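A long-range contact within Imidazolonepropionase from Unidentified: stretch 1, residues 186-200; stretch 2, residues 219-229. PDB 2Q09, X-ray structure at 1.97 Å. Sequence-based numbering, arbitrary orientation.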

ATOM      1  N   ASP A 186      -0.461 -11.234 -29.252  1.00 43.91           N
ATOM      2  CA  ASP A 186       0.766 -11.933 -28.911  1.00 42.86           C
ATOM      3  C   ASP A 186       1.200 -11.565 -27.494  1.00 41.68           C
ATOM      4  O   ASP A 186       2.246 -10.946 -27.289  1.00 40.82           O
ATOM      5  N   PRO A 187       0.388 -11.957 -26.497  1.00 41.05           N
ATOM      6  CA  PRO A 187       0.594 -11.718 -25.065  1.00 40.09           C
ATOM      7  C   PRO A 187       1.978 -12.118 -24.566  1.00 39.18           C
ATOM      8  O   PRO A 187       2.579 -11.428 -23.737  1.00 38.55           O
ATOM      9  N   ASP A 188       2.474 -13.241 -25.073  1.00 38.37           N
ATOM     10  CA  ASP A 188       3.781 -13.752 -24.678  1.00 37.64           C
ATOM     11  C   ASP A 188       4.917 -12.854 -25.128  1.00 37.17           C
ATOM     12  O   ASP A 188       5.981 -12.826 -24.518  1.00 36.80           O
ATOM     13  N   SER A 189       4.682 -12.111 -26.201  1.00 36.74           N
ATOM     14  CA  SER A 189       5.685 -11.201 -26.720  1.00 37.49           C
ATOM     15  C   SER A 189       5.817 -10.046 -25.732  1.00 36.08           C
ATOM     16  O   SER A 189       6.912  -9.527 -25.508  1.00 36.24           O
ATOM     17  N   TRP A 190       4.692  -9.660 -25.136  1.00 34.88           N
ATOM     18  CA  TRP A 190       4.676  -8.575 -24.161  1.00 33.68           C
ATOM     19  C   TRP A 190       5.416  -9.049 -22.911  1.00 33.95           C
ATOM     20  O   TRP A 190       6.172  -8.299 -22.302  1.00 34.19           O
ATOM     21  N   VAL A 191       5.200 -10.301 -22.531  1.00 35.18           N
ATOM     22  CA  VAL A 191       5.874 -10.853 -21.365  1.00 35.23           C
ATOM     23  C   VAL A 191       7.389 -10.836 -21.591  1.00 35.82           C
ATOM     24  O   VAL A 191       8.150 -10.504 -20.682  1.00 35.17           O
ATOM     25  N   GLU A 192       7.828 -11.180 -22.801  1.00 35.66           N
ATOM     26  CA  GLU A 192       9.260 -11.164 -23.095  1.00 36.07           C
ATOM     27  C   GLU A 192       9.834  -9.758 -22.940  1.00 34.25           C
ATOM     28  O   GLU A 192      10.937  -9.577 -22.431  1.00 33.84           O
ATOM     29  N   THR A 193       9.080  -8.765 -23.393  1.00 32.57           N
ATOM     30  CA  THR A 193       9.506  -7.373 -23.306  1.00 31.52           C
ATOM     31  C   THR A 193       9.732  -6.950 -21.859  1.00 29.92           C
ATOM     32  O   THR A 193      10.730  -6.302 -21.537  1.00 28.55           O
ATOM     33  N   ILE A 194       8.791  -7.314 -20.992  1.00 29.30           N
ATOM     34  CA  ILE A 194       8.873  -6.988 -19.572  1.00 28.49           C
ATOM     35  C   ILE A 194      10.114  -7.620 -18.960  1.00 28.36           C
ATOM     36  O   ILE A 194      10.878  -6.968 -18.249  1.00 26.62           O
ATOM     37  N   CYS A 195      10.299  -8.905 -19.237  1.00 28.64           N
ATOM     38  CA  CYS A 195      11.425  -9.651 -18.695  1.00 30.11           C
ATOM     39  C   CYS A 195      12.793  -9.266 -19.261  1.00 30.60           C
ATOM     40  O   CYS A 195      13.770  -9.162 -18.523  1.00 29.23           O
ATOM     41  N   GLN A 196      12.865  -9.037 -20.566  1.00 31.73           N
ATOM     42  CA  GLN A 196      14.149  -8.727 -21.184  1.00 33.44           C
ATOM     43  C   GLN A 196      14.491  -7.258 -21.354  1.00 32.02           C
ATOM     44  O   GLN A 196      15.649  -6.915 -21.607  1.00 31.38           O
ATOM     45  N   GLU A 197      13.506  -6.382 -21.205  1.00 30.02           N
ATOM     46  CA  GLU A 197      13.766  -4.967 -21.403  1.00 28.22           C
ATOM     47  C   GLU A 197      13.315  -4.052 -20.274  1.00 26.51           C
ATOM     48  O   GLU A 197      14.118  -3.307 -19.716  1.00 26.36           O
ATOM     49  N   ILE A 198      12.033  -4.106 -19.932  1.00 25.51           N
ATOM     50  CA  ILE A 198      11.515  -3.229 -18.893  1.00 25.30           C
ATOM     51  C   ILE A 198      12.107  -3.454 -17.499  1.00 24.73           C
ATOM     52  O   ILE A 198      12.594  -2.510 -16.872  1.00 25.22           O
ATOM     53  N   ILE A 199      12.070  -4.685 -17.008  1.00 25.22           N
ATOM     54  CA  ILE A 199      12.636  -4.952 -15.690  1.00 25.81           C
ATOM     55  C   ILE A 199      14.122  -4.561 -15.667  1.00 26.06           C
ATOM     56  O   ILE A 199      14.575  -3.872 -14.754  1.00 27.04           O
ATOM     57  N   PRO A 200      14.898  -4.976 -16.683  1.00 27.20           N
ATOM     58  CA  PRO A 200      16.322  -4.608 -16.689  1.00 26.29           C
ATOM     59  C   PRO A 200      16.557  -3.095 -16.683  1.00 25.96           C
ATOM     60  O   PRO A 200      17.410  -2.596 -15.944  1.00 26.75           O
ATOM     61  N   GLY A 219      -6.289 -11.585 -17.139  1.00 44.23           N
ATOM     62  CA  GLY A 219      -5.020 -10.947 -16.846  1.00 42.45           C
ATOM     63  C   GLY A 219      -3.903 -11.787 -17.427  1.00 41.87           C
ATOM     64  O   GLY A 219      -3.917 -12.105 -18.617  1.00 42.56           O
ATOM     65  N   PHE A 220      -2.936 -12.146 -16.594  1.00 40.27           N
ATOM     66  CA  PHE A 220      -1.817 -12.963 -17.042  1.00 38.94           C
ATOM     67  C   PHE A 220      -1.905 -14.341 -16.404  1.00 38.54           C
ATOM     68  O   PHE A 220      -2.270 -14.472 -15.239  1.00 37.05           O
ATOM     69  N   SER A 221      -1.591 -15.368 -17.183  1.00 38.70           N
ATOM     70  CA  SER A 221      -1.647 -16.741 -16.696  1.00 38.05           C
ATOM     71  C   SER A 221      -0.576 -17.009 -15.651  1.00 37.55           C
ATOM     72  O   SER A 221       0.311 -16.187 -15.419  1.00 36.71           O
ATOM     73  N   LEU A 222      -0.674 -18.173 -15.021  1.00 37.05           N
ATOM     74  CA  LEU A 222       0.274 -18.588 -14.002  1.00 36.70           C
ATOM     75  C   LEU A 222       1.657 -18.740 -14.644  1.00 36.45           C
ATOM     76  O   LEU A 222       2.670 -18.361 -14.062  1.00 36.39           O
ATOM     77  N   ALA A 223       1.689 -19.286 -15.853  1.00 36.44           N
ATOM     78  CA  ALA A 223       2.946 -19.486 -16.569  1.00 35.85           C
ATOM     79  C   ALA A 223       3.603 -18.151 -16.910  1.00 35.61           C
ATOM     80  O   ALA A 223       4.800 -17.978 -16.708  1.00 35.33           O
ATOM     81  N   GLN A 224       2.817 -17.212 -17.422  1.00 35.58           N
ATOM     82  CA  GLN A 224       3.347 -15.902 -17.777  1.00 35.19           C
ATOM     83  C   GLN A 224       3.770 -15.153 -16.522  1.00 34.60           C
ATOM     84  O   GLN A 224       4.711 -14.361 -16.549  1.00 34.06           O
ATOM     85  N   THR A 225       3.070 -15.403 -15.423  1.00 33.83           N
ATOM     86  CA  THR A 225       3.389 -14.760 -14.154  1.00 34.07           C
ATOM     87  C   THR A 225       4.735 -15.277 -13.665  1.00 34.17           C
ATOM     88  O   THR A 225       5.551 -14.523 -13.143  1.00 33.08           O
ATOM     89  N   GLU A 226       4.971 -16.571 -13.850  1.00 34.36           N
ATOM     90  CA  GLU A 226       6.223 -17.171 -13.421  1.00 35.81           C
ATOM     91  C   GLU A 226       7.411 -16.591 -14.174  1.00 34.11           C
ATOM     92  O   GLU A 226       8.479 -16.403 -13.601  1.00 34.44           O
ATOM     93  N   GLN A 227       7.222 -16.313 -15.461  1.00 35.13           N
ATOM     94  CA  GLN A 227       8.283 -15.744 -16.279  1.00 36.17           C
ATOM     95  C   GLN A 227       8.723 -14.402 -15.705  1.00 35.87           C
ATOM     96  O   GLN A 227       9.911 -14.097 -15.644  1.00 35.52           O
ATOM     97  N   VAL A 228       7.756 -13.598 -15.279  1.00 35.71           N
ATOM     98  CA  VAL A 228       8.059 -12.297 -14.702  1.00 34.92           C
ATOM     99  C   VAL A 228       8.850 -12.416 -13.404  1.00 33.93           C
ATOM    100  O   VAL A 228       9.903 -11.799 -13.271  1.00 33.86           O
ATOM    101  N   TYR A 229       8.351 -13.200 -12.452  1.00 34.20           N
ATOM    102  CA  TYR A 229       9.045 -13.372 -11.176  1.00 34.95           C
ATOM    103  C   TYR A 229      10.481 -13.846 -11.372  1.00 33.81           C
ATOM    104  O   TYR A 229      11.372 -13.496 -10.596  1.00 33.53           O
TER

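The one hydrogen bond between these stretches comes from a side chain that also closes its own helix start. Gln224 (chi1 m, chi2 t, chi3 -49°) sends NE2 to OD2 of Asp188 at 3.1 Å, with an N-H...acceptor angle of 167°, while its OE1 accepts from Ser221 N at 3.1 Å and 166°. The amide is thus used at both ends. Ser221, chi1 p, returns the favour as N-cap: its OG accepts from Gln224 N at 3.1 Å. The CA-to-CB bond of Asp188 points sideways relative to the second stretch, but the end of its side chain (chi1 m) comes nearer, within reach of the Gln224 amide; Pro187 CB lies 3.7 Å from the same Gln224 NE2.

The two helices run nearly parallel, 12° apart, with a closest axial approach of 9.4 Å. CA separations narrow along the register, from 8.5 Å for Pro187 CA to Phe220 CA, through 6.7 Å for Val191 CA to Gln224 CA, to 5.9 Å for Cys195 CA to Val228 CA. Near the wider end two aromatic rings also meet. Phe220 (chi1 m) starts sideways but its ring reaches across, so that CZ sits 3.5 Å from CD1 of Trp190 (chi1 t). Each of these atoms lies at the edge of the other ring and near its plane, so the rings meet rim to rim, neither over the face of the other; the planes are at 38° and the centroids of the indole five-membered ring of Trp190 and the Phe220 ring are 5.8 Å apart.

Val191, chi1 t, points toward the partner and spreads its methyls: CG2 is 3.9 Å from Gln224 CB and 4.1 Å from Phe220 CE1, whereas CG1 is 3.8 Å from Gln227 CB. At the narrow end Cys195, chi1 m, places SG 3.4 Å from Gln227 O and 3.8 Å from Val228 CA, a small side chain lying against backbone. Val228 (chi1 t) completes the apolar packing, its CG2 4.4 Å from Ile194 CG2 and its CG1 4.2 Å from Ile199 CD1.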

ATOM      1  CB  ASP A 186       1.873 -11.592 -29.909  1.00 43.40           C
ATOM      2  CG  ASP A 186       3.000 -12.593 -29.872  1.00 44.36           C
ATOM      3  OD1 ASP A 186       3.083 -13.355 -28.887  1.00 45.75           O
ATOM      4  OD2 ASP A 186       3.809 -12.618 -30.822  1.00 45.02           O
ATOM      5  CB  PRO A 187      -0.499 -12.566 -24.421  1.00 41.12           C
ATOM      6  CG  PRO A 187      -1.593 -12.528 -25.434  1.00 41.65           C
ATOM      7  CD  PRO A 187      -0.842 -12.741 -26.716  1.00 41.58           C
ATOM      8  CB  ASP A 188       3.976 -15.158 -25.241  1.00 39.49           C
ATOM      9  CG  ASP A 188       3.112 -16.179 -24.539  1.00 41.87           C
ATOM     10  OD1 ASP A 188       2.371 -16.916 -25.219  1.00 44.10           O
ATOM     11  OD2 ASP A 188       3.176 -16.244 -23.295  1.00 42.58           O
ATOM     12  CB  SER A 189       5.260 -10.689 -28.098  1.00 38.24           C
ATOM     13  OG  SER A 189       6.367 -10.150 -28.798  1.00 42.28           O
ATOM     14  CB  TRP A 190       3.227  -8.192 -23.824  1.00 33.07           C
ATOM     15  CG  TRP A 190       3.096  -7.208 -22.696  1.00 32.04           C
ATOM     16  CD1 TRP A 190       2.333  -7.351 -21.571  1.00 32.72           C
ATOM     17  CD2 TRP A 190       3.754  -5.937 -22.578  1.00 31.40           C
ATOM     18  NE1 TRP A 190       2.478  -6.251 -20.755  1.00 31.40           N
ATOM     19  CE2 TRP A 190       3.343  -5.370 -21.348  1.00 32.50           C
ATOM     20  CE3 TRP A 190       4.653  -5.223 -23.389  1.00 31.38           C
ATOM     21  CZ2 TRP A 190       3.797  -4.120 -20.910  1.00 30.55           C
ATOM     22  CZ3 TRP A 190       5.106  -3.976 -22.950  1.00 29.87           C
ATOM     23  CH2 TRP A 190       4.674  -3.441 -21.721  1.00 30.78           C
ATOM     24  CB  VAL A 191       5.400 -12.296 -21.069  1.00 36.11           C
ATOM     25  CG1 VAL A 191       6.213 -12.886 -19.923  1.00 34.82           C
ATOM     26  CG2 VAL A 191       3.920 -12.286 -20.708  1.00 35.69           C
ATOM     27  CB  GLU A 192       9.535 -11.659 -24.516  1.00 39.51           C
ATOM     28  CG  GLU A 192       9.818 -13.153 -24.616  1.00 45.04           C
ATOM     29  CD  GLU A 192      10.299 -13.566 -25.997  1.00 49.34           C
ATOM     30  OE1 GLU A 192      10.665 -14.745 -26.170  1.00 51.60           O
ATOM     31  OE2 GLU A 192      10.306 -12.711 -26.909  1.00 49.74           O
ATOM     32  CB  THR A 193       8.456  -6.442 -23.931  1.00 31.79           C
ATOM     33  OG1 THR A 193       8.361  -6.705 -25.334  1.00 32.46           O
ATOM     34  CG2 THR A 193       8.840  -4.979 -23.706  1.00 31.67           C
ATOM     35  CB  ILE A 194       7.628  -7.524 -18.802  1.00 28.37           C
ATOM     36  CG1 ILE A 194       6.353  -6.856 -19.326  1.00 29.86           C
ATOM     37  CG2 ILE A 194       7.776  -7.257 -17.314  1.00 29.81           C
ATOM     38  CD1 ILE A 194       5.077  -7.396 -18.698  1.00 30.70           C
ATOM     39  CB  CYS A 195      11.199 -11.152 -18.911  1.00 30.79           C
ATOM     40  SG  CYS A 195       9.730 -11.818 -18.095  1.00 32.90           S
ATOM     41  CB  GLN A 196      14.231  -9.414 -22.548  1.00 35.20           C
ATOM     42  CG  GLN A 196      14.285 -10.922 -22.484  1.00 38.98           C
ATOM     43  CD  GLN A 196      14.049 -11.562 -23.830  1.00 41.61           C
ATOM     44  OE1 GLN A 196      14.542 -11.089 -24.851  1.00 45.19           O
ATOM     45  NE2 GLN A 196      13.299 -12.653 -23.841  1.00 43.41           N
ATOM     46  CB  GLU A 197      13.119  -4.530 -22.719  1.00 27.53           C
ATOM     47  CG  GLU A 197      13.706  -5.245 -23.931  1.00 31.91           C
ATOM     48  CD  GLU A 197      12.880  -5.079 -25.193  1.00 33.85           C
ATOM     49  OE1 GLU A 197      12.185  -4.053 -25.333  1.00 35.22           O
ATOM     50  OE2 GLU A 197      12.940  -5.978 -26.055  1.00 34.98           O
ATOM     51  CB  ILE A 198       9.983  -3.301 -18.846  1.00 22.77           C
ATOM     52  CG1 ILE A 198       9.436  -3.077 -20.268  1.00 24.19           C
ATOM     53  CG2 ILE A 198       9.438  -2.221 -17.907  1.00 22.40           C
ATOM     54  CD1 ILE A 198       7.928  -2.843 -20.363  1.00 21.52           C
ATOM     55  CB  ILE A 199      12.417  -6.436 -15.283  1.00 26.67           C
ATOM     56  CG1 ILE A 199      10.950  -6.633 -14.878  1.00 27.37           C
ATOM     57  CG2 ILE A 199      13.346  -6.825 -14.150  1.00 26.98           C
ATOM     58  CD1 ILE A 199      10.589  -8.057 -14.414  1.00 26.80           C
ATOM     59  CB  PRO A 200      16.844  -5.273 -17.960  1.00 26.63           C
ATOM     60  CG  PRO A 200      16.037  -6.532 -17.998  1.00 26.89           C
ATOM     61  CD  PRO A 200      14.633  -6.031 -17.679  1.00 25.85           C
ATOM     62  CB  PHE A 220      -0.491 -12.281 -16.691  1.00 39.26           C
ATOM     63  CG  PHE A 220      -0.205 -11.074 -17.531  1.00 39.91           C
ATOM     64  CD1 PHE A 220       0.506 -11.193 -18.720  1.00 40.86           C
ATOM     65  CD2 PHE A 220      -0.710  -9.830 -17.170  1.00 39.57           C
ATOM     66  CE1 PHE A 220       0.700 -10.089 -19.546  1.00 40.82           C
ATOM     67  CE2 PHE A 220      -0.521  -8.721 -17.991  1.00 39.81           C
ATOM     68  CZ  PHE A 220       0.185  -8.853 -19.180  1.00 40.26           C
ATOM     69  CB  SER A 221      -1.472 -17.729 -17.849  1.00 38.75           C
ATOM     70  OG  SER A 221      -0.130 -17.741 -18.304  1.00 37.81           O
ATOM     71  CB  LEU A 222      -0.190 -19.914 -13.395  1.00 37.83           C
ATOM     72  CG  LEU A 222       0.481 -20.444 -12.129  1.00 38.54           C
ATOM     73  CD1 LEU A 222       0.166 -19.528 -10.948  1.00 38.45           C
ATOM     74  CD2 LEU A 222      -0.025 -21.851 -11.858  1.00 37.99           C
ATOM     75  CB  ALA A 223       2.700 -20.295 -17.843  1.00 35.35           C
ATOM     76  CB  GLN A 224       2.293 -15.108 -18.538  1.00 35.77           C
ATOM     77  CG  GLN A 224       1.845 -15.800 -19.812  1.00 38.03           C
ATOM     78  CD  GLN A 224       0.715 -15.076 -20.500  1.00 39.21           C
ATOM     79  OE1 GLN A 224      -0.279 -14.718 -19.871  1.00 41.25           O
ATOM     80  NE2 GLN A 224       0.854 -14.864 -21.803  1.00 39.29           N
ATOM     81  CB  THR A 225       2.308 -15.061 -13.083  1.00 33.93           C
ATOM     82  OG1 THR A 225       1.047 -14.514 -13.498  1.00 33.27           O
ATOM     83  CG2 THR A 225       2.702 -14.454 -11.745  1.00 34.12           C
ATOM     84  CB  GLU A 226       6.176 -18.678 -13.630  1.00 37.99           C
ATOM     85  CG  GLU A 226       7.506 -19.359 -13.431  1.00 42.38           C
ATOM     86  CD  GLU A 226       7.397 -20.858 -13.551  1.00 46.72           C
ATOM     87  OE1 GLU A 226       6.812 -21.330 -14.548  1.00 47.81           O
ATOM     88  OE2 GLU A 226       7.900 -21.561 -12.656  1.00 48.58           O
ATOM     89  CB  GLN A 227       7.796 -15.565 -17.720  1.00 37.92           C
ATOM     90  CG  GLN A 227       7.686 -16.865 -18.502  1.00 40.40           C
ATOM     91  CD  GLN A 227       8.993 -17.628 -18.532  1.00 41.72           C
ATOM     92  OE1 GLN A 227       9.171 -18.605 -17.810  1.00 42.39           O
ATOM     93  NE2 GLN A 227       9.924 -17.171 -19.355  1.00 43.14           N
ATOM     94  CB  VAL A 228       6.771 -11.494 -14.437  1.00 35.33           C
ATOM     95  CG1 VAL A 228       7.082 -10.285 -13.563  1.00 35.66           C
ATOM     96  CG2 VAL A 228       6.166 -11.039 -15.757  1.00 36.10           C
ATOM     97  CB  TYR A 229       8.296 -14.362 -10.274  1.00 35.25           C
ATOM     98  CG  TYR A 229       6.957 -13.856  -9.775  1.00 37.56           C
ATOM     99  CD1 TYR A 229       6.609 -12.514  -9.894  1.00 37.54           C
ATOM    100  CD2 TYR A 229       6.046 -14.720  -9.169  1.00 37.85           C
ATOM    101  CE1 TYR A 229       5.387 -12.041  -9.420  1.00 37.88           C
ATOM    102  CE2 TYR A 229       4.824 -14.258  -8.696  1.00 38.47           C
ATOM    103  CZ  TYR A 229       4.500 -12.919  -8.825  1.00 38.25           C
ATOM    104  OH  TYR A 229       3.287 -12.455  -8.363  1.00 37.75           O
TER